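Phosphinothricin N-acetyltransferase (Brucella ovis, PDB 5DWM) probably transfers the acetyl group of acetyl-CoA to an amino group, as a GNAT-family enzyme named for acetylation of phosphinothricin. Local coordinates at residues L108-L113 and L145-C150; E112-I117 and L171-G176. All blocks are in the same frame, centred on the assembly; numbering follows the deposited sequence.

In the fold
Contacts 1 and 2 both start from helix 105-119, whose N-terminal end carries the acetyl-CoA-binding residues Gly106 and Lys107, just after Gly102, Gln103 and Gly104. Contact 1 sets residues 108-113 against the turn leading into strand 148-159; contact 2 sets residues 112-117 against the end of strand 162-172, its neighbour in the sheet. Their centres lie about 9 Å apart, and they touch, with Phe147 CE1 4.1 Å from Ile114 CD1 and Gly146 O 3.4 Å from Leu171 CD1. Contact 1 is nearer the cofactor site: the side chain of Leu110 is about 4 Å from that of Ile94, against about 8 Å for Ile114.

Contact 1 (L108-L113 and L145-C150); sequences LLLREL and LGFTHC
Leu110 and Leu145 run alongside one another, pointing opposite ways, so that one methyl of Leu145 does most of the touching. Leu145 CD1 lies 3.6 Å from Leu110 CG and equally close to Leu110 CB, with Leu110 CD2 only slightly farther off; it therefore rests along the flank of the leucine. With CG of Leu110 anti to the backbone N (chi1 -177°), the branch extends from the helix toward the turn, and its CD2 carries on past Leu145 to meet Phe147 CE1 at 4.0 Å. There the leucine chain meets the phenylalanine at a slant.

The second methyl of Leu145, CD2, serves a different neighbour. Arg111 crosses this leucine at about a right angle, and its NH2 comes within 3.3 Å of Leu145 CD2, while CZ remains at 3.9 Å. After chi1 and chi2 run extended, a bend at chi3 (-63°) brings the guanidinium over. Arg111, exposed, lies at the outer side of Leu145, whose CD1 faces the buried Leu110.

In the GNAT fold of this enzyme, the acetyl-CoA-binding residues 102-104, 106 and 107 lead into and begin helix 105-119, and the facing residues close helix 136-144 before strand 148-159 begins. That helix ends in a Schellman motif: Phe147 N bonds to His142 O and Gly146 N to Glu143 O, with Gly146 as the C-prime residue at positive phi (94°). Leu145 and Phe147, on either side of the glycine, both point toward helix 105-119. The buried ring of Phe147 also meets His142 edge-to-face and touches Leu171 on strand 162-172. Leu110 packs in addition on Leu141 and on Ile94, the latter an acetyl-CoA-binding residue, while the strand beyond the turn runs on to Cys150, whose backbone hydrogen-bonds to the second subunit.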
ATOM      1  N   LEU A 108       0.965 -14.969  20.375  1.00 17.90           N
ATOM      2  CA  LEU A 108       0.042 -14.442  21.379  1.00 18.13           C
ATOM      3  C   LEU A 108      -0.493 -13.083  20.964  1.00 19.64           C
ATOM      4  O   LEU A 108      -1.695 -12.816  21.091  1.00 20.61           O
ATOM      5  CB  LEU A 108       0.727 -14.324  22.740  1.00 19.81           C
ATOM      6  CG  LEU A 108       1.077 -15.596  23.483  1.00 20.99           C
ATOM      7  CD1 LEU A 108       1.809 -15.220  24.773  1.00 22.62           C
ATOM      8  CD2 LEU A 108      -0.190 -16.410  23.769  1.00 22.23           C
ATOM      9  N   LEU A 109       0.388 -12.215  20.457  1.00 18.37           N
ATOM     10  CA  LEU A 109      -0.020 -10.876  20.054  1.00 17.99           C
ATOM     11  C   LEU A 109      -0.970 -10.931  18.869  1.00 18.64           C
ATOM     12  O   LEU A 109      -2.005 -10.258  18.862  1.00 19.65           O
ATOM     13  CB  LEU A 109       1.213 -10.037  19.696  1.00 17.02           C
ATOM     14  CG  LEU A 109       1.946  -9.423  20.880  1.00 17.17           C
ATOM     15  CD1 LEU A 109       3.315  -8.905  20.471  1.00 17.48           C
ATOM     16  CD2 LEU A 109       1.124  -8.317  21.495  1.00 18.78           C
ATOM     17  N   LEU A 110      -0.617 -11.712  17.845  1.00 17.42           N
ATOM     18  CA  LEU A 110      -1.410 -11.717  16.619  1.00 18.31           C
ATOM     19  C   LEU A 110      -2.765 -12.375  16.844  1.00 18.51           C
ATOM     20  O   LEU A 110      -3.777 -11.910  16.309  1.00 18.16           O
ATOM     21  CB  LEU A 110      -0.635 -12.390  15.484  1.00 18.72           C
ATOM     22  CG  LEU A 110      -1.266 -12.423  14.091  1.00 20.57           C
ATOM     23  CD1 LEU A 110      -1.704 -11.027  13.635  1.00 21.15           C
ATOM     24  CD2 LEU A 110      -0.291 -13.036  13.090  1.00 20.41           C
ATOM     25  N   ARG A 111      -2.812 -13.437  17.656  1.00 19.07           N
ATOM     26  CA  ARG A 111      -4.104 -14.033  17.976  1.00 22.08           C
ATOM     27  C   ARG A 111      -5.039 -13.004  18.600  1.00 21.37           C
ATOM     28  O   ARG A 111      -6.213 -12.904  18.215  1.00 20.92           O
ATOM     29  CB  ARG A 111      -3.926 -15.243  18.893  1.00 25.94           C
ATOM     30  CG  ARG A 111      -5.247 -15.827  19.349  1.00 34.83           C
ATOM     31  CD  ARG A 111      -5.095 -17.244  19.869  1.00 42.77           C
ATOM     32  NE  ARG A 111      -4.641 -18.154  18.824  1.00 49.99           N
ATOM     33  CZ  ARG A 111      -3.479 -18.798  18.845  1.00 55.26           C
ATOM     34  NH1 ARG A 111      -2.651 -18.641  19.872  1.00 57.28           N
ATOM     35  NH2 ARG A 111      -3.149 -19.607  17.847  1.00 56.70           N
ATOM     36  N   GLU A 112      -4.535 -12.208  19.547  1.00 20.66           N
ATOM     37  CA  GLU A 112      -5.399 -11.225  20.192  1.00 19.85           C
ATOM     38  C   GLU A 112      -5.733 -10.076  19.246  1.00 19.51           C
ATOM     39  O   GLU A 112      -6.861  -9.564  19.257  1.00 19.65           O
ATOM     40  CB  GLU A 112      -4.773 -10.735  21.500  1.00 20.96           C
ATOM     41  CG  GLU A 112      -5.637  -9.758  22.300  1.00 21.56           C
ATOM     42  CD  GLU A 112      -6.975 -10.340  22.734  1.00 24.55           C
ATOM     43  OE1 GLU A 112      -7.917  -9.552  22.982  1.00 26.61           O
ATOM     44  OE2 GLU A 112      -7.088 -11.581  22.824  1.00 26.47           O
ATOM     45  N   LEU A 113      -4.774  -9.668  18.402  1.00 19.30           N
ATOM     46  CA  LEU A 113      -5.053  -8.622  17.422  1.00 18.79           C
ATOM     47  C   LEU A 113      -6.147  -9.059  16.453  1.00 19.49           C
ATOM     48  O   LEU A 113      -7.054  -8.278  16.138  1.00 18.59           O
ATOM     49  CB  LEU A 113      -3.777  -8.261  16.665  1.00 18.52           C
ATOM     50  CG  LEU A 113      -3.880  -7.000  15.813  1.00 18.57           C
ATOM     51  CD1 LEU A 113      -3.899  -5.758  16.680  1.00 20.39           C
ATOM     52  CD2 LEU A 113      -2.738  -6.928  14.816  1.00 18.63           C
ATOM     53  N   LEU A 145      -1.172 -18.778  11.824  1.00 27.79           N
ATOM     54  CA  LEU A 145      -2.456 -18.234  12.242  1.00 26.56           C
ATOM     55  C   LEU A 145      -3.466 -18.156  11.102  1.00 25.62           C
ATOM     56  O   LEU A 145      -4.478 -17.457  11.225  1.00 25.47           O
ATOM     57  CB  LEU A 145      -2.271 -16.882  12.928  1.00 28.92           C
ATOM     58  CG  LEU A 145      -1.924 -17.111  14.402  1.00 30.43           C
ATOM     59  CD1 LEU A 145      -1.518 -15.838  15.082  1.00 32.77           C
ATOM     60  CD2 LEU A 145      -3.111 -17.731  15.125  1.00 32.25           C
ATOM     61  N   GLY A 146      -3.211 -18.856   9.998  1.00 24.90           N
ATOM     62  CA  GLY A 146      -4.195 -19.028   8.950  1.00 23.09           C
ATOM     63  C   GLY A 146      -4.133 -18.037   7.809  1.00 21.67           C
ATOM     64  O   GLY A 146      -4.993 -18.092   6.923  1.00 22.49           O
ATOM     65  N   PHE A 147      -3.162 -17.134   7.801  1.00 19.91           N
ATOM     66  CA  PHE A 147      -3.024 -16.236   6.665  1.00 18.48           C
ATOM     67  C   PHE A 147      -2.609 -17.039   5.440  1.00 19.36           C
ATOM     68  O   PHE A 147      -1.875 -18.032   5.538  1.00 21.18           O
ATOM     69  CB  PHE A 147      -1.942 -15.192   6.937  1.00 17.91           C
ATOM     70  CG  PHE A 147      -2.356 -14.079   7.862  1.00 17.23           C
ATOM     71  CD1 PHE A 147      -2.527 -14.298   9.223  1.00 17.87           C
ATOM     72  CD2 PHE A 147      -2.493 -12.784   7.376  1.00 16.91           C
ATOM     73  CE1 PHE A 147      -2.883 -13.259  10.063  1.00 17.37           C
ATOM     74  CE2 PHE A 147      -2.839 -11.741   8.215  1.00 17.04           C
ATOM     75  CZ  PHE A 147      -3.028 -11.974   9.563  1.00 17.34           C
ATOM     76  N   THR A 148      -3.077 -16.604   4.275  1.00 19.08           N
ATOM     77  CA  THR A 148      -2.700 -17.219   3.013  1.00 19.49           C
ATOM     78  C   THR A 148      -1.880 -16.241   2.184  1.00 18.45           C
ATOM     79  O   THR A 148      -2.056 -15.025   2.271  1.00 17.90           O
ATOM     80  CB  THR A 148      -3.931 -17.679   2.223  1.00 23.05           C
ATOM     81  OG1 THR A 148      -4.761 -16.555   1.930  1.00 25.54           O
ATOM     82  CG2 THR A 148      -4.742 -18.669   3.039  1.00 23.79           C
ATOM     83  N   HIS A 149      -0.965 -16.784   1.391  1.00 19.01           N
ATOM     84  CA  HIS A 149      -0.128 -15.949   0.544  1.00 18.81           C
ATOM     85  C   HIS A 149      -0.957 -15.307  -0.555  1.00 18.40           C
ATOM     86  O   HIS A 149      -1.723 -15.983  -1.244  1.00 20.45           O
ATOM     87  CB  HIS A 149       0.977 -16.806  -0.062  1.00 19.86           C
ATOM     88  CG  HIS A 149       2.059 -17.137   0.908  1.00 22.63           C
ATOM     89  ND1 HIS A 149       3.115 -16.288   1.150  1.00 24.48           N
ATOM     90  CD2 HIS A 149       2.230 -18.201   1.730  1.00 23.35           C
ATOM     91  CE1 HIS A 149       3.903 -16.824   2.067  1.00 24.76           C
ATOM     92  NE2 HIS A 149       3.391 -17.987   2.432  1.00 24.91           N
ATOM     93  N   CYS A 150      -0.803 -13.992  -0.727  1.00 16.67           N
ATOM     94  CA  CYS A 150      -1.573 -13.295  -1.742  1.00 17.30           C
ATOM     95  C   CYS A 150      -0.730 -12.345  -2.582  1.00 17.98           C
ATOM     96  O   CYS A 150      -1.297 -11.508  -3.290  1.00 20.83           O
ATOM     97  CB  CYS A 150      -2.798 -12.579  -1.140  1.00 16.82           C
ATOM     98  SG  CYS A 150      -2.438 -11.249   0.025  1.00 16.25           S
TER

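Contact 2 (E112-I117 and L171-G176); sequences ELIARI and LPLNGG
Ile114 meets Leu171 through the ends of both chains, CD1 lying 3.6 Å from Leu171 CD2, and the two side chains cross at about a right angle. The same leucine methyl is 3.9 Å from Ile114 CG1, so it sits against the longer isoleucine arm. Ile114 CG2 touches both leucines, at 4.0 Å from Leu171 CD2 and 3.9 Å from Leu173 CD2. Leu173 is itself divided between two helix residues one turn apart: its CD1 reaches Ile117 CG2 at 3.8 Å, again with the chains roughly perpendicular. In Ile114, CG1 stands anti to the carbonyl carbon (chi1 -68°), which lays CG1 and CD1 against Leu171.

This apolar patch fastens helix 105-119 of the GNAT fold over the end of strand 162-172 and the residue after it; Leu171 and Leu173 both point toward the helix. Backbone hydrogen bonds between Leu171 and Leu125 and between Leu173 and Arg123 hold these leucines beside strand 124-129 and the residue before it. Beyond them a type I' turn runs from Leu173 to Gly176, closed by Gly176 N to Leu173 O at 2.9 Å. Asn174 in that turn uses ND2 to bond Ser118 O and Phe122 O, tying the turn to the end of helix 105-119 through Ser118 and to the loop after it through Phe122. On the helix side, Ile114 also packs on Leu125, and the buried Ile117 touches Pro61 and Phe122.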
ATOM      1  N   GLU A 112      -4.535 -12.208  19.547  1.00 20.66           N
ATOM      2  CA  GLU A 112      -5.399 -11.225  20.192  1.00 19.85           C
ATOM      3  C   GLU A 112      -5.733 -10.076  19.246  1.00 19.51           C
ATOM      4  O   GLU A 112      -6.861  -9.564  19.257  1.00 19.65           O
ATOM      5  CB  GLU A 112      -4.773 -10.735  21.500  1.00 20.96           C
ATOM      6  CG  GLU A 112      -5.637  -9.758  22.300  1.00 21.56           C
ATOM      7  CD  GLU A 112      -6.975 -10.340  22.734  1.00 24.55           C
ATOM      8  OE1 GLU A 112      -7.917  -9.552  22.982  1.00 26.61           O
ATOM      9  OE2 GLU A 112      -7.088 -11.581  22.824  1.00 26.47           O
ATOM     10  N   LEU A 113      -4.774  -9.668  18.402  1.00 19.30           N
ATOM     11  CA  LEU A 113      -5.053  -8.622  17.422  1.00 18.79           C
ATOM     12  C   LEU A 113      -6.147  -9.059  16.453  1.00 19.49           C
ATOM     13  O   LEU A 113      -7.054  -8.278  16.138  1.00 18.59           O
ATOM     14  CB  LEU A 113      -3.777  -8.261  16.665  1.00 18.52           C
ATOM     15  CG  LEU A 113      -3.880  -7.000  15.813  1.00 18.57           C
ATOM     16  CD1 LEU A 113      -3.899  -5.758  16.680  1.00 20.39           C
ATOM     17  CD2 LEU A 113      -2.738  -6.928  14.816  1.00 18.63           C
ATOM     18  N   ILE A 114      -6.079 -10.313  15.982  1.00 18.95           N
ATOM     19  CA  ILE A 114      -7.130 -10.861  15.125  1.00 18.98           C
ATOM     20  C   ILE A 114      -8.481 -10.773  15.819  1.00 19.16           C
ATOM     21  O   ILE A 114      -9.485 -10.380  15.210  1.00 19.19           O
ATOM     22  CB  ILE A 114      -6.792 -12.309  14.713  1.00 18.96           C
ATOM     23  CG1 ILE A 114      -5.581 -12.347  13.775  1.00 19.72           C
ATOM     24  CG2 ILE A 114      -8.003 -12.996  14.082  1.00 20.15           C
ATOM     25  CD1 ILE A 114      -5.031 -13.756  13.566  1.00 20.92           C
ATOM     26  N   ALA A 115      -8.530 -11.142  17.104  1.00 19.72           N
ATOM     27  CA  ALA A 115      -9.783 -11.062  17.853  1.00 19.85           C
ATOM     28  C   ALA A 115     -10.310  -9.630  17.922  1.00 21.08           C
ATOM     29  O   ALA A 115     -11.505  -9.394  17.716  1.00 22.22           O
ATOM     30  CB  ALA A 115      -9.616 -11.651  19.260  1.00 19.44           C
ATOM     31  N   ARG A 116      -9.435  -8.658  18.203  1.00 20.57           N
ATOM     32  CA  ARG A 116      -9.893  -7.280  18.330  0.50 20.31           C
ATOM     33  C   ARG A 116     -10.348  -6.720  16.985  1.00 20.36           C
ATOM     34  O   ARG A 116     -11.370  -6.026  16.911  1.00 20.95           O
ATOM     35  CB  ARG A 116      -8.790  -6.420  18.951  0.50 20.51           C
ATOM     36  CG  ARG A 116      -8.442  -6.788  20.400  0.50 21.00           C
ATOM     37  CD  ARG A 116      -9.517  -6.317  21.366  0.50 21.78           C
ATOM     38  NE  ARG A 116      -9.678  -4.867  21.329  0.50 21.99           N
ATOM     39  CZ  ARG A 116      -8.973  -4.013  22.064  0.50 22.46           C
ATOM     40  NH1 ARG A 116      -8.058  -4.462  22.911  0.50 22.28           N
ATOM     41  NH2 ARG A 116      -9.191  -2.710  21.958  0.50 23.91           N
ATOM     42  N   ILE A 117      -9.605  -7.009  15.913  1.00 19.72           N
ATOM     43  CA  ILE A 117      -9.973  -6.524  14.585  1.00 20.30           C
ATOM     44  C   ILE A 117     -11.269  -7.167  14.109  1.00 20.77           C
ATOM     45  O   ILE A 117     -12.108  -6.512  13.468  1.00 21.06           O
ATOM     46  CB  ILE A 117      -8.808  -6.765  13.608  1.00 20.98           C
ATOM     47  CG1 ILE A 117      -7.718  -5.733  13.869  1.00 22.61           C
ATOM     48  CG2 ILE A 117      -9.290  -6.692  12.154  1.00 22.97           C
ATOM     49  CD1 ILE A 117      -8.202  -4.305  13.657  1.00 24.37           C
ATOM     50  N   LEU A 171      -5.910 -12.726   5.712  1.00 15.47           N
ATOM     51  CA  LEU A 171      -6.753 -13.590   6.530  1.00 15.80           C
ATOM     52  C   LEU A 171      -8.165 -13.033   6.452  1.00 16.10           C
ATOM     53  O   LEU A 171      -8.385 -11.858   6.812  1.00 15.87           O
ATOM     54  CB  LEU A 171      -6.267 -13.562   7.979  1.00 17.28           C
ATOM     55  CG  LEU A 171      -7.081 -14.379   8.981  1.00 18.17           C
ATOM     56  CD1 LEU A 171      -6.820 -15.877   8.827  1.00 19.00           C
ATOM     57  CD2 LEU A 171      -6.765 -13.920  10.394  1.00 19.95           C
ATOM     58  N   PRO A 172      -9.148 -13.823   6.039  1.00 17.43           N
ATOM     59  CA  PRO A 172     -10.527 -13.333   6.030  1.00 17.74           C
ATOM     60  C   PRO A 172     -11.103 -13.337   7.434  1.00 18.97           C
ATOM     61  O   PRO A 172     -10.757 -14.174   8.273  1.00 20.48           O
ATOM     62  CB  PRO A 172     -11.250 -14.357   5.148  1.00 18.86           C
ATOM     63  CG  PRO A 172     -10.494 -15.645   5.416  1.00 18.46           C
ATOM     64  CD  PRO A 172      -9.049 -15.236   5.623  1.00 16.86           C
ATOM     65  N   LEU A 173     -11.995 -12.382   7.690  1.00 19.58           N
ATOM     66  CA  LEU A 173     -12.668 -12.290   8.980  1.00 19.87           C
ATOM     67  C   LEU A 173     -14.145 -12.008   8.751  1.00 19.32           C
ATOM     68  O   LEU A 173     -14.518 -11.374   7.766  1.00 18.67           O
ATOM     69  CB  LEU A 173     -12.071 -11.161   9.821  1.00 20.80           C
ATOM     70  CG  LEU A 173     -10.593 -11.358  10.167  1.00 23.97           C
ATOM     71  CD1 LEU A 173     -10.084 -10.141  10.890  1.00 26.89           C
ATOM     72  CD2 LEU A 173     -10.412 -12.617  11.011  1.00 27.73           C
ATOM     73  N   ASN A 174     -14.991 -12.502   9.662  1.00 21.18           N
ATOM     74  CA  ASN A 174     -16.425 -12.205   9.636  1.00 21.62           C
ATOM     75  C   ASN A 174     -17.071 -12.602   8.309  1.00 22.90           C
ATOM     76  O   ASN A 174     -18.033 -11.970   7.858  1.00 24.88           O
ATOM     77  CB  ASN A 174     -16.699 -10.727   9.933  1.00 22.27           C
ATOM     78  CG  ASN A 174     -16.378 -10.343  11.357  1.00 22.07           C
ATOM     79  OD1 ASN A 174     -16.947 -10.892  12.307  1.00 25.24           O
ATOM     80  ND2 ASN A 174     -15.457  -9.395  11.519  1.00 21.67           N
ATOM     81  N   GLY A 175     -16.541 -13.632   7.657  1.00 22.70           N
ATOM     82  CA  GLY A 175     -17.070 -14.094   6.396  1.00 23.79           C
ATOM     83  C   GLY A 175     -16.339 -13.596   5.166  1.00 22.68           C
ATOM     84  O   GLY A 175     -16.683 -14.017   4.054  1.00 25.16           O
ATOM     85  N   GLY A 176     -15.361 -12.707   5.323  1.00 21.58           N
ATOM     86  CA  GLY A 176     -14.557 -12.289   4.184  1.00 19.80           C
ATOM     87  C   GLY A 176     -15.402 -11.563   3.155  1.00 20.41           C
ATOM     88  O   GLY A 176     -16.130 -10.613   3.468  1.00 20.01           O
TER